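PDB 4NZK: uncharacterized protein from Eubacterium siraeum, which is of unknown function but belongs to the DHHW family of the SGNH-hydrolase clan and may therefore act as an esterase-like hydrolase. Local coordinates for residues V64-D68 with G69-G73; L89-F92 with K93-G97; N142-G145 with Y146-L149; T232-T235 with T236-A240; T335-V339 with G340-E344. All blocks are in the same frame, centred on the assembly; numbering follows the deposited sequence. Where two conformers were deposited one is given.

The five contacts follow one another along the chain, all local. Contacts 2, 3 and 5 gather around the parallel part of the mixed sheet: contact 5 has its centre about 18 Å from the centres of both contact 2 and contact 3, with nearest atoms about 7 Å apart in each case. Contact 1, in a separate antiparallel sheet, and contact 4, at the far edge of the mixed sheet, lie on opposite sides of the chain's centre, centres about 41 Å apart. No active site is established; an unidentified ligand, probably from the crystallisation liquor, lies about 4 Å from the Phe-336 side chain in contact 5. Contact 1 comes within about 10 Å of contact 5 (nearest atoms).

Contact 1 (V64-D68 with G69-G73); sequences VVDID and GHTWG
Val-65 and Trp-72 pair through both backbone groups, as do Ile-67 and His-70, so 64-68 and 69-73 form a tight antiparallel beta hairpin closed by a type I' turn at Asp-68 and Gly-69. The straightest of these bonds runs from Trp-72 N to Val-65 O at 2.8 Å, with 175° at the hydrogen. His-70 N closes the turn on Ile-67 O.

The polar side-chain bond lies on the face that carries Val-64, Asp-66 and Thr-71. Thr-71 OG1 donates to Asp-66 OD1 over 2.7 Å, coming in 47° above the carboxylate plane, and the same Asp-66 oxygen makes a salt bridge to Arg-212. Were Asp-66 an alanine, Thr-71 OG1 would probably be left without its acceptor and Arg-212 without this negative mate. Beside this pair, Val-64 CG1 rests on Thr-71 CG2 at 3.8 Å.

Apolar packing holds the other face. With its CG beside the backbone N (chi1 -72°), the Trp-72 indole offers one face to Ile-67, whose CD1 sits 3.9 Å from the centroid of the five-membered ring in a CH-pi contact. Water 1 links the two residues, donating to Ile-67 O at 2.7 Å and accepting from Trp-72 NE1.

The hairpin thus joins a charged link to helix 211-214 on one face with a water-bridged, aromatic packing on the other.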
loop_
_atom_site.group_PDB
_atom_site.type_symbol
_atom_site.label_atom_id
_atom_site.label_comp_id
_atom_site.label_asym_id
_atom_site.label_seq_id
_atom_site.Cartn_x
_atom_site.Cartn_y
_atom_site.Cartn_z
ATOM N N VAL A 64 -2.218 -19.138 -12.106
ATOM C CA VAL A 64 -1.017 -19.013 -12.876
ATOM C C VAL A 64 -1.426 -19.141 -14.331
ATOM O O VAL A 64 -2.015 -20.142 -14.732
ATOM C CB VAL A 64 -0.007 -20.077 -12.508
ATOM C CG1 VAL A 64 1.231 -19.953 -13.395
ATOM C CG2 VAL A 64 0.374 -19.944 -11.056
ATOM N N VAL A 65 -1.114 -18.123 -15.122
ATOM C CA VAL A 65 -1.556 -18.103 -16.518
ATOM C C VAL A 65 -0.616 -17.269 -17.366
ATOM O O VAL A 65 -0.008 -16.329 -16.876
ATOM C CB VAL A 65 -3.001 -17.554 -16.574
ATOM C CG1 VAL A 65 -3.070 -16.139 -16.017
ATOM C CG2 VAL A 65 -3.632 -17.662 -17.959
ATOM N N ASP A 66 -0.447 -17.663 -18.634
ATOM C CA ASP A 66 0.370 -16.880 -19.540
ATOM C C ASP A 66 -0.496 -15.898 -20.325
ATOM O O ASP A 66 -1.538 -16.256 -20.888
ATOM C CB ASP A 66 1.156 -17.791 -20.493
ATOM C CG ASP A 66 2.270 -18.582 -19.805
ATOM O OD1 ASP A 66 2.379 -18.563 -18.571
ATOM O OD2 ASP A 66 3.051 -19.248 -20.523
ATOM N N ILE A 67 -0.067 -14.652 -20.331
ATOM C CA ILE A 67 -0.786 -13.589 -21.038
ATOM C C ILE A 67 0.220 -12.828 -21.881
ATOM O O ILE A 67 1.197 -12.295 -21.349
ATOM C CB ILE A 67 -1.433 -12.598 -20.053
ATOM C CG1 ILE A 67 -2.379 -13.304 -19.084
ATOM C CG2 ILE A 67 -2.211 -11.520 -20.816
ATOM C CD1 ILE A 67 -2.892 -12.401 -17.957
ATOM N N ASP A 68 -0.004 -12.818 -23.194
ATOM C CA ASP A 68 0.872 -12.093 -24.115
ATOM C C ASP A 68 2.342 -12.454 -23.907
ATOM O O ASP A 68 3.223 -11.583 -23.856
ATOM C CB ASP A 68 0.633 -10.579 -23.961
ATOM C CG ASP A 68 -0.804 -10.159 -24.347
ATOM O OD1 ASP A 68 -1.413 -10.795 -25.258
ATOM O OD2 ASP A 68 -1.313 -9.182 -23.744
ATOM N N GLY A 69 2.585 -13.761 -23.762
ATOM C CA GLY A 69 3.943 -14.299 -23.657
ATOM C C GLY A 69 4.609 -14.204 -22.293
ATOM O O GLY A 69 5.782 -14.561 -22.163
ATOM N N HIS A 70 3.890 -13.724 -21.267
ATOM C CA HIS A 70 4.464 -13.616 -19.916
ATOM C C HIS A 70 3.568 -14.358 -18.928
ATOM O O HIS A 70 2.351 -14.313 -19.029
ATOM C CB HIS A 70 4.605 -12.159 -19.427
ATOM C CG HIS A 70 5.855 -11.447 -19.881
ATOM N ND1 HIS A 70 7.117 -11.768 -19.424
ATOM C CD2 HIS A 70 6.019 -10.380 -20.698
ATOM C CE1 HIS A 70 8.006 -10.954 -19.963
ATOM N NE2 HIS A 70 7.364 -10.101 -20.741
ATOM N N THR A 71 4.191 -15.006 -17.970
ATOM C CA THR A 71 3.455 -15.709 -16.935
ATOM C C THR A 71 3.101 -14.740 -15.821
ATOM O O THR A 71 3.951 -14.008 -15.282
ATOM C CB THR A 71 4.291 -16.855 -16.354
ATOM O OG1 THR A 71 4.664 -17.746 -17.423
ATOM C CG2 THR A 71 3.510 -17.627 -15.288
ATOM N N TRP A 72 1.844 -14.821 -15.422
ATOM C CA TRP A 72 1.359 -14.093 -14.272
ATOM C C TRP A 72 0.896 -15.058 -13.180
ATOM O O TRP A 72 0.398 -16.139 -13.470
ATOM C CB TRP A 72 0.114 -13.311 -14.654
ATOM C CG TRP A 72 0.319 -12.141 -15.517
ATOM C CD1 TRP A 72 0.697 -12.141 -16.828
ATOM C CD2 TRP A 72 0.038 -10.782 -15.174
ATOM N NE1 TRP A 72 0.723 -10.860 -17.295
ATOM C CE2 TRP A 72 0.315 -10.009 -16.309
ATOM C CE3 TRP A 72 -0.371 -10.139 -13.997
ATOM C CZ2 TRP A 72 0.160 -8.609 -16.322
ATOM C CZ3 TRP A 72 -0.535 -8.767 -14.018
ATOM C CH2 TRP A 72 -0.249 -8.024 -15.172
ATOM N N GLY A 73 1.031 -14.617 -11.931
ATOM C CA GLY A 73 0.338 -15.210 -10.796
ATOM C C GLY A 73 -0.616 -14.124 -10.315
ATOM O O GLY A 73 -0.176 -13.004 -10.007
HETATM O O HOH W 1 1.600 -9.990 -19.955
#

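Contact 2 (L89-F92 with K93-G97); sequences LNEF and KEKVG
Phe-92 packs on Val-96 one helical turn later, near the C-terminal end of helix 83-96. CB lies close to Lys-93 N along the chain, and with CG anti to the backbone N (chi1 177°) the ring swings off the helix. CG and CD2 still pass obliquely by that Lys-93 N. Farther out the contact turns apolar: CE1 and CE2 come up to Val-96 CG1, and at the tip CZ meets this methyl at 3.7 Å. CG1 stands over one face of the ring, 4.1 Å from its centroid, a CH-pi contact. Beyond the helix the same ring meets Phe-331 edge-to-face and touches Ile-321. With an alanine in place of Phe-92, a gap would probably open between the helix and strand 328-334, and Val-96 CG1 would lose its aromatic partner.

On the outer side, in the conformer given, Glu-91 OE1 comes to 3.2 Å from Glu-94 OE1, a close meeting of like charges that water 2 should ease by donating to Glu-91 OE1 and Glu-94 OE2. A salt bridge from Glu-91 OE2 to Lys-95 NZ is doubtful, since that oxygen sits implausibly near Lys-95 CE; both side chains have alternate conformers, which leaves the whole Glu-91 carboxylate uncertain.

Lys-93, bent at chi2, reaches forward along the last turn, its NZ donating to Gly-97 O at 3.0 Å as well as to Val-100 O. The helix therefore sets an aromatic side against the sheet, keeps its mixed charges outward, and spends one ammonium group on carbonyls where the chain leaves the helix.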
loop_
_atom_site.group_PDB
_atom_site.type_symbol
_atom_site.label_atom_id
_atom_site.label_comp_id
_atom_site.label_asym_id
_atom_site.label_seq_id
_atom_site.Cartn_x
_atom_site.Cartn_y
_atom_site.Cartn_z
ATOM N N LEU A 89 -12.791 2.548 11.009
ATOM C CA LEU A 89 -12.366 3.872 10.531
ATOM C C LEU A 89 -13.272 4.955 11.086
ATOM O O LEU A 89 -12.806 6.017 11.481
ATOM C CB LEU A 89 -12.371 3.978 8.989
ATOM C CG LEU A 89 -11.036 3.697 8.338
ATOM C CD1 LEU A 89 -10.522 2.308 8.595
ATOM C CD2 LEU A 89 -11.156 3.947 6.862
ATOM N N ASN A 90 -14.575 4.691 11.094
ATOM C CA ASN A 90 -15.529 5.698 11.585
ATOM C C ASN A 90 -15.263 6.005 13.061
ATOM O O ASN A 90 -15.317 7.163 13.476
ATOM C CB ASN A 90 -16.944 5.232 11.391
ATOM C CG ASN A 90 -17.357 5.275 9.927
ATOM O OD1 ASN A 90 -16.704 5.923 9.090
ATOM N ND2 ASN A 90 -18.445 4.569 9.621
ATOM N N GLU A 91 -14.967 4.961 13.826
ATOM C CA GLU A 91 -14.658 5.114 15.247
ATOM C C GLU A 91 -13.378 5.915 15.433
ATOM O O GLU A 91 -13.313 6.804 16.299
ATOM C CB GLU A 91 -14.521 3.751 15.926
ATOM C CG GLU A 91 -14.031 3.819 17.370
ATOM C CD GLU A 91 -15.090 4.288 18.361
ATOM O OE1 GLU A 91 -16.278 4.427 17.968
ATOM O OE2 GLU A 91 -14.734 4.472 19.559
ATOM N N PHE A 92 -12.354 5.580 14.636
ATOM C CA PHE A 92 -11.124 6.311 14.700
ATOM C C PHE A 92 -11.392 7.793 14.445
ATOM O O PHE A 92 -10.854 8.665 15.150
ATOM C CB PHE A 92 -10.115 5.761 13.678
ATOM C CG PHE A 92 -8.833 6.537 13.656
ATOM C CD1 PHE A 92 -7.818 6.255 14.534
ATOM C CD2 PHE A 92 -8.664 7.555 12.761
ATOM C CE1 PHE A 92 -6.646 6.990 14.514
ATOM C CE2 PHE A 92 -7.518 8.300 12.746
ATOM C CZ PHE A 92 -6.511 8.017 13.622
ATOM N N LYS A 93 -12.164 8.093 13.398
ATOM C CA LYS A 93 -12.468 9.479 13.057
ATOM C C LYS A 93 -13.217 10.184 14.196
ATOM O O LYS A 93 -12.911 11.342 14.527
ATOM C CB LYS A 93 -13.235 9.554 11.749
ATOM C CG LYS A 93 -13.795 10.931 11.440
ATOM C CD LYS A 93 -12.758 12.026 11.235
ATOM C CE LYS A 93 -13.477 13.371 11.076
ATOM N NZ LYS A 93 -12.504 14.435 10.713
ATOM N N GLU A 94 -14.167 9.477 14.826
ATOM C CA GLU A 94 -14.880 10.084 15.959
ATOM C C GLU A 94 -13.879 10.453 17.080
ATOM O O GLU A 94 -14.054 11.469 17.760
ATOM C CB GLU A 94 -15.941 9.124 16.522
ATOM C CG GLU A 94 -17.145 8.829 15.655
ATOM C CD GLU A 94 -18.004 7.659 16.190
ATOM O OE1 GLU A 94 -17.812 7.195 17.350
ATOM O OE2 GLU A 94 -18.845 7.167 15.414
ATOM N N LYS A 95 -12.906 9.582 17.316
ATOM C CA LYS A 95 -11.890 9.775 18.371
ATOM C C LYS A 95 -10.943 10.934 18.104
ATOM O O LYS A 95 -10.516 11.615 19.030
ATOM C CB LYS A 95 -11.043 8.522 18.587
ATOM C CG LYS A 95 -11.824 7.307 19.042
ATOM C CD LYS A 95 -12.826 7.677 20.109
ATOM C CE LYS A 95 -13.490 6.430 20.680
ATOM N NZ LYS A 95 -14.047 6.631 22.037
ATOM N N VAL A 96 -10.578 11.151 16.832
ATOM C CA VAL A 96 -9.668 12.250 16.526
ATOM C C VAL A 96 -10.372 13.583 16.279
ATOM O O VAL A 96 -9.774 14.640 16.419
ATOM C CB VAL A 96 -8.656 11.909 15.420
ATOM C CG1 VAL A 96 -7.815 10.716 15.821
ATOM C CG2 VAL A 96 -9.308 11.675 14.050
ATOM N N GLY A 97 -11.640 13.542 15.890
ATOM C CA GLY A 97 -12.444 14.733 15.788
ATOM C C GLY A 97 -12.332 15.466 14.465
ATOM O O GLY A 97 -11.645 15.032 13.513
HETATM O O HOH W 2 -18.077 4.330 15.781
#

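Contact 3 (N142-G145 with Y146-L149); sequences NVDG and YAAL
Asp-144 OD1 accepts from Ala-147 N at 3.0 Å, making Asp-144 the N-cap of helix 145-150. The N-H points at the oxygen with 158° at the hydrogen, yet meets it 58° out of the carboxylate plane, so the acid is approached from above. With CG anti to the backbone N (chi1 -161°), the side chain reaches forward over the first turn, and Ala-147 CB packs against both carboxylate oxygens. As residue 147 is an alanine, no side chain answers back to Asp-144 N, and the cap is one-way. A carboxylate here also probably interacts favourably with the positive end of the helix dipole.

The chain enters the cap through an inverse gamma turn centred on Asp-144, in which Gly-145 N bonds weakly to Val-143 O. Another early amide, Tyr-146 N, donates to water 3 at 3.0 Å. Backbone bonding then takes over: Ala-148 N reaches Asp-144 O over a longish 3.3 Å.

This turn couples strand 141-142, at the edge of the mixed sheet, to a helix whose Tyr-146 ring meets that of Tyr-113. Gly-145 O takes the next amide, Leu-149 N, at 3.0 Å, and Leu-149 CG lies 3.5 Å from the same Gly-145 O.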
loop_
_atom_site.group_PDB
_atom_site.type_symbol
_atom_site.label_atom_id
_atom_site.label_comp_id
_atom_site.label_asym_id
_atom_site.label_seq_id
_atom_site.Cartn_x
_atom_site.Cartn_y
_atom_site.Cartn_z
ATOM N N ASN A 142 -13.026 9.658 1.035
ATOM C CA ASN A 142 -12.685 8.517 0.206
ATOM C C ASN A 142 -11.859 8.979 -0.973
ATOM O O ASN A 142 -12.197 9.937 -1.624
ATOM C CB ASN A 142 -13.915 7.773 -0.311
ATOM C CG ASN A 142 -13.511 6.479 -0.996
ATOM O OD1 ASN A 142 -12.919 5.606 -0.355
ATOM N ND2 ASN A 142 -13.766 6.372 -2.282
ATOM N N VAL A 143 -10.781 8.259 -1.244
ATOM C CA VAL A 143 -9.924 8.547 -2.379
ATOM C C VAL A 143 -10.115 7.402 -3.402
ATOM O O VAL A 143 -10.022 6.241 -3.046
ATOM C CB VAL A 143 -8.441 8.603 -1.960
ATOM C CG1 VAL A 143 -7.536 8.904 -3.143
ATOM C CG2 VAL A 143 -8.217 9.570 -0.839
ATOM N N ASP A 144 -10.401 7.757 -4.650
ATOM C CA ASP A 144 -10.668 6.773 -5.688
ATOM C C ASP A 144 -9.388 6.284 -6.361
ATOM O O ASP A 144 -9.075 6.615 -7.517
ATOM C CB ASP A 144 -11.654 7.306 -6.711
ATOM C CG ASP A 144 -12.321 6.206 -7.526
ATOM O OD1 ASP A 144 -11.858 5.023 -7.507
ATOM O OD2 ASP A 144 -13.321 6.567 -8.213
ATOM N N GLY A 145 -8.650 5.486 -5.610
ATOM C CA GLY A 145 -7.443 4.833 -6.110
ATOM C C GLY A 145 -7.756 3.862 -7.217
ATOM O O GLY A 145 -6.968 3.726 -8.160
ATOM N N TYR A 146 -8.894 3.179 -7.112
ATOM C CA TYR A 146 -9.307 2.243 -8.157
ATOM C C TYR A 146 -9.349 2.895 -9.541
ATOM O O TYR A 146 -8.813 2.382 -10.492
ATOM C CB TYR A 146 -10.668 1.642 -7.828
ATOM C CG TYR A 146 -11.070 0.571 -8.780
ATOM C CD1 TYR A 146 -11.571 0.837 -10.057
ATOM C CD2 TYR A 146 -10.914 -0.737 -8.416
ATOM C CE1 TYR A 146 -11.897 -0.204 -10.914
ATOM C CE2 TYR A 146 -11.222 -1.762 -9.287
ATOM C CZ TYR A 146 -11.704 -1.506 -10.513
ATOM O OH TYR A 146 -12.002 -2.594 -11.321
ATOM N N ALA A 147 -9.988 4.051 -9.621
ATOM C CA ALA A 147 -10.108 4.749 -10.881
ATOM C C ALA A 147 -8.764 5.266 -11.350
ATOM O O ALA A 147 -8.510 5.325 -12.554
ATOM C CB ALA A 147 -11.103 5.898 -10.785
ATOM N N ALA A 148 -7.917 5.677 -10.412
ATOM C CA ALA A 148 -6.599 6.180 -10.779
ATOM C C ALA A 148 -5.785 5.087 -11.447
ATOM O O ALA A 148 -5.160 5.303 -12.472
ATOM C CB ALA A 148 -5.887 6.705 -9.553
ATOM N N LEU A 149 -5.838 3.883 -10.913
ATOM C CA LEU A 149 -5.072 2.782 -11.492
ATOM C C LEU A 149 -5.673 2.320 -12.807
ATOM O O LEU A 149 -4.943 1.980 -13.737
ATOM C CB LEU A 149 -5.016 1.635 -10.516
ATOM C CG LEU A 149 -4.163 1.903 -9.278
ATOM C CD1 LEU A 149 -4.625 0.998 -8.123
ATOM C CD2 LEU A 149 -2.654 1.681 -9.553
HETATM O O HOH W 3 -10.089 3.148 -4.355
#

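Contact 4 (T232-T235 with T236-A240); sequences TYYT and TDFKA
Tyr-234 and Phe-238 lay their rings face to face, with planes 21° apart and centroids 4.1 Å from each other, across a type I turn from Thr-235 to Phe-238 with a G1-type beta bulge. The stack is offset: Phe-238 CE1 sits over the middle of the tyrosine ring, 3.5 Å above its plane, while Tyr-234 CD2 lies over the rim of the phenylalanine ring. Phe-238 gets there with CG anti to its backbone N (chi1 -158°), from a residue in the left-handed helical region (phi 58°). Its ring also meets Phe-320 edge-to-face, which ties the turn to helix 317-323.

The bulge is seen in the bonds of Thr-235. Its O receives Phe-238 N, while its N donates to Lys-239 O, one residue further on, at 2.8 Å. Beyond them Tyr-234 and Ala-240 form a single bridge, where strand 229-234, an edge strand of the mixed sheet, runs out into a loop.

On the turn itself Thr-236 bonds through OG1 to Asp-314. Thr-235 OG1 is held between two groups: it donates to Asp-237 OD1 over a distance too short to be trusted in detail, and accepts from Lys-239 N at 3.1 Å.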
loop_
_atom_site.group_PDB
_atom_site.type_symbol
_atom_site.label_atom_id
_atom_site.label_comp_id
_atom_site.label_asym_id
_atom_site.label_seq_id
_atom_site.Cartn_x
_atom_site.Cartn_y
_atom_site.Cartn_z
ATOM N N THR A 232 13.633 8.338 10.870
ATOM C CA THR A 232 14.020 7.777 12.171
ATOM C C THR A 232 13.178 6.523 12.379
ATOM O O THR A 232 11.936 6.546 12.220
ATOM C CB THR A 232 13.828 8.797 13.297
ATOM O OG1 THR A 232 14.604 9.971 12.983
ATOM C CG2 THR A 232 14.282 8.226 14.644
ATOM N N TYR A 233 13.854 5.433 12.731
ATOM C CA TYR A 233 13.223 4.145 12.936
ATOM C C TYR A 233 12.907 3.893 14.419
ATOM O O TYR A 233 13.743 4.115 15.299
ATOM C CB TYR A 233 14.099 3.041 12.355
ATOM C CG TYR A 233 14.084 3.022 10.850
ATOM C CD1 TYR A 233 14.921 3.842 10.114
ATOM C CD2 TYR A 233 13.257 2.148 10.148
ATOM C CE1 TYR A 233 14.879 3.848 8.728
ATOM C CE2 TYR A 233 13.227 2.125 8.783
ATOM C CZ TYR A 233 14.038 2.976 8.064
ATOM O OH TYR A 233 13.994 2.962 6.694
ATOM N N TYR A 234 11.671 3.467 14.657
ATOM C CA TYR A 234 11.135 3.231 15.986
ATOM C C TYR A 234 10.565 1.822 16.102
ATOM O O TYR A 234 10.231 1.173 15.097
ATOM C CB TYR A 234 10.021 4.232 16.284
ATOM C CG TYR A 234 10.440 5.670 16.433
ATOM C CD1 TYR A 234 10.612 6.483 15.317
ATOM C CD2 TYR A 234 10.597 6.247 17.690
ATOM C CE1 TYR A 234 10.987 7.804 15.447
ATOM C CE2 TYR A 234 10.962 7.577 17.824
ATOM C CZ TYR A 234 11.156 8.343 16.702
ATOM O OH TYR A 234 11.509 9.666 16.816
ATOM N N THR A 235 10.455 1.360 17.338
ATOM C CA THR A 235 9.788 0.124 17.612
ATOM C C THR A 235 8.283 0.361 17.472
ATOM O O THR A 235 7.829 1.492 17.324
ATOM C CB THR A 235 10.037 -0.324 19.056
ATOM O OG1 THR A 235 9.527 0.680 19.954
ATOM C CG2 THR A 235 11.472 -0.487 19.286
ATOM N N THR A 236 7.517 -0.709 17.611
ATOM C CA THR A 236 6.053 -0.625 17.473
ATOM C C THR A 236 5.346 0.050 18.646
ATOM O O THR A 236 4.142 0.369 18.566
ATOM C CB THR A 236 5.447 -1.987 17.164
ATOM O OG1 THR A 236 5.781 -2.899 18.201
ATOM C CG2 THR A 236 5.948 -2.501 15.825
ATOM N N ASP A 237 6.082 0.324 19.724
ATOM C CA ASP A 237 5.567 1.177 20.794
ATOM C C ASP A 237 6.226 2.575 20.772
ATOM O O ASP A 237 6.218 3.303 21.766
ATOM C CB ASP A 237 5.682 0.508 22.163
ATOM C CG ASP A 237 7.071 0.126 22.526
ATOM O OD1 ASP A 237 7.984 0.205 21.688
ATOM O OD2 ASP A 237 7.254 -0.272 23.684
ATOM N N PHE A 238 6.749 2.938 19.604
ATOM C CA PHE A 238 7.319 4.246 19.332
ATOM C C PHE A 238 8.474 4.649 20.261
ATOM O O PHE A 238 8.471 5.728 20.841
ATOM C CB PHE A 238 6.228 5.309 19.316
ATOM C CG PHE A 238 6.602 6.554 18.551
ATOM C CD1 PHE A 238 6.995 6.462 17.230
ATOM C CD2 PHE A 238 6.520 7.817 19.125
ATOM C CE1 PHE A 238 7.339 7.578 16.497
ATOM C CE2 PHE A 238 6.859 8.948 18.389
ATOM C CZ PHE A 238 7.269 8.823 17.082
ATOM N N LYS A 239 9.409 3.715 20.437
ATOM C CA LYS A 239 10.654 3.998 21.132
ATOM C C LYS A 239 11.738 3.930 20.062
ATOM O O LYS A 239 11.718 3.049 19.203
ATOM C CB LYS A 239 10.920 2.981 22.246
ATOM C CG LYS A 239 9.780 2.779 23.241
ATOM C CD LYS A 239 9.317 4.066 23.923
ATOM C CE LYS A 239 8.236 3.737 24.948
ATOM N NZ LYS A 239 7.563 4.942 25.480
ATOM N N ALA A 240 12.672 4.879 20.101
ATOM C CA ALA A 240 13.743 4.911 19.107
ATOM C C ALA A 240 14.480 3.578 19.134
ATOM O O ALA A 240 14.790 3.054 20.218
ATOM C CB ALA A 240 14.706 6.058 19.380
#

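Contact 5 (T335-V339 with G340-E344); sequences TFSAV and GENAE
Ser-337 and Asn-342 carry the tight side of this contact. Asn-342 ND2 donates to Ser-337 OG at 2.9 Å, nearly straight at 167°, and the hydroxyl lies almost in the plane of the amide. The stems pack too, with Ser-337 CB and Asn-342 CB 3.8 Å apart. With OG beside the backbone N (chi1 -70°), the serine hydroxyl also bonds to Asp-288 OD2; buried, it is thus gripped by an amide and a carboxylate, and its orientation should be well fixed. Next to it Ala-343 CB nestles against two carbonyl oxygens, touching Ser-337 O and, at 3.5 Å, Ala-338 O.

The backbone bonds are looser. Ser-337 O receives Gly-340 N and Ala-343 N, but both bonds are weak, the second being bent to 122° at the hydrogen. Between Phe-336 O and Asn-342 N a water takes the place of direct bonding: water 4 donates to Phe-336 O at 3.1 Å and accepts from Asn-342 N at 3.0 Å. Here the chain turns at Gly-340, where a side chain would run into Phe-336 O.

Helix 335-339 follows directly on strand 328-334 of the mixed sheet. Ala-338 rests on Val-106 of strand 101-107 and Ile-133 of helix 126-136, Ala-343 touches Tyr-85 of helix 83-96, and the Phe-336 ring meets that of Tyr-77 edge-to-face beside the unidentified ligand.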
loop_
_atom_site.group_PDB
_atom_site.type_symbol
_atom_site.label_atom_id
_atom_site.label_comp_id
_atom_site.label_asym_id
_atom_site.label_seq_id
_atom_site.Cartn_x
_atom_site.Cartn_y
_atom_site.Cartn_z
ATOM N N THR A 335 -7.730 -4.611 -1.055
ATOM C CA THR A 335 -9.072 -5.080 -0.759
ATOM C C THR A 335 -9.075 -6.287 0.158
ATOM O O THR A 335 -9.873 -6.363 1.074
ATOM C CB THR A 335 -9.840 -5.402 -2.033
ATOM O OG1 THR A 335 -8.948 -6.068 -2.942
ATOM C CG2 THR A 335 -10.419 -4.121 -2.664
ATOM N N PHE A 336 -8.190 -7.247 -0.089
ATOM C CA PHE A 336 -8.169 -8.439 0.749
ATOM C C PHE A 336 -7.959 -8.070 2.228
ATOM O O PHE A 336 -8.516 -8.671 3.130
ATOM C CB PHE A 336 -7.041 -9.355 0.329
ATOM C CG PHE A 336 -7.229 -10.036 -0.991
ATOM C CD1 PHE A 336 -7.854 -11.286 -1.064
ATOM C CD2 PHE A 336 -6.707 -9.499 -2.152
ATOM C CE1 PHE A 336 -7.989 -11.952 -2.276
ATOM C CE2 PHE A 336 -6.830 -10.170 -3.354
ATOM C CZ PHE A 336 -7.450 -11.405 -3.419
ATOM N N SER A 337 -7.114 -7.080 2.476
ATOM C CA SER A 337 -6.871 -6.644 3.850
ATOM C C SER A 337 -8.092 -5.938 4.433
ATOM O O SER A 337 -8.474 -6.206 5.571
ATOM C CB SER A 337 -5.693 -5.693 3.942
ATOM O OG SER A 337 -4.495 -6.352 3.713
ATOM N N ALA A 338 -8.715 -5.040 3.659
ATOM C CA ALA A 338 -9.826 -4.266 4.179
ATOM C C ALA A 338 -11.041 -5.127 4.461
ATOM O O ALA A 338 -11.779 -4.824 5.388
ATOM C CB ALA A 338 -10.209 -3.172 3.204
ATOM N N VAL A 339 -11.284 -6.170 3.666
ATOM C CA VAL A 339 -12.465 -7.005 3.859
ATOM C C VAL A 339 -12.250 -8.231 4.747
ATOM O O VAL A 339 -13.224 -8.866 5.171
ATOM C CB VAL A 339 -13.141 -7.427 2.547
ATOM C CG1 VAL A 339 -13.394 -6.212 1.658
ATOM C CG2 VAL A 339 -12.336 -8.491 1.802
ATOM N N GLY A 340 -10.997 -8.512 5.064
ATOM C CA GLY A 340 -10.594 -9.717 5.779
ATOM C C GLY A 340 -10.040 -9.465 7.161
ATOM O O GLY A 340 -10.316 -8.436 7.805
ATOM N N GLU A 341 -9.221 -10.400 7.605
ATOM C CA GLU A 341 -8.692 -10.392 8.963
ATOM C C GLU A 341 -7.782 -9.195 9.282
ATOM O O GLU A 341 -7.743 -8.727 10.420
ATOM C CB GLU A 341 -7.996 -11.746 9.245
ATOM C CG GLU A 341 -8.962 -12.930 9.113
ATOM C CD GLU A 341 -8.436 -14.265 9.633
ATOM O OE1 GLU A 341 -7.318 -14.677 9.257
ATOM O OE2 GLU A 341 -9.169 -14.923 10.402
ATOM N N ASN A 342 -7.034 -8.690 8.304
ATOM C CA ASN A 342 -6.122 -7.596 8.608
ATOM C C ASN A 342 -6.815 -6.346 9.147
ATOM O O ASN A 342 -6.266 -5.631 9.970
ATOM C CB ASN A 342 -5.311 -7.202 7.370
ATOM C CG ASN A 342 -4.157 -8.161 7.097
ATOM O OD1 ASN A 342 -3.797 -9.005 7.946
ATOM N ND2 ASN A 342 -3.560 -8.036 5.922
ATOM N N ALA A 343 -8.035 -6.089 8.688
ATOM C CA ALA A 343 -8.765 -4.937 9.138
ATOM C C ALA A 343 -9.024 -4.992 10.628
ATOM O O ALA A 343 -9.193 -3.962 11.262
ATOM C CB ALA A 343 -10.079 -4.873 8.405
ATOM N N GLU A 344 -9.094 -6.204 11.183
ATOM C CA GLU A 344 -9.349 -6.323 12.619
ATOM C C GLU A 344 -8.220 -5.705 13.431
ATOM O O GLU A 344 -8.406 -5.374 14.615
ATOM C CB GLU A 344 -9.574 -7.782 13.023
ATOM C CG GLU A 344 -10.760 -8.424 12.301
ATOM C CD GLU A 344 -12.073 -7.636 12.448
ATOM O OE1 GLU A 344 -12.397 -7.203 13.579
ATOM O OE2 GLU A 344 -12.787 -7.421 11.436
HETATM O O HOH W 4 -6.856 -9.728 5.533
#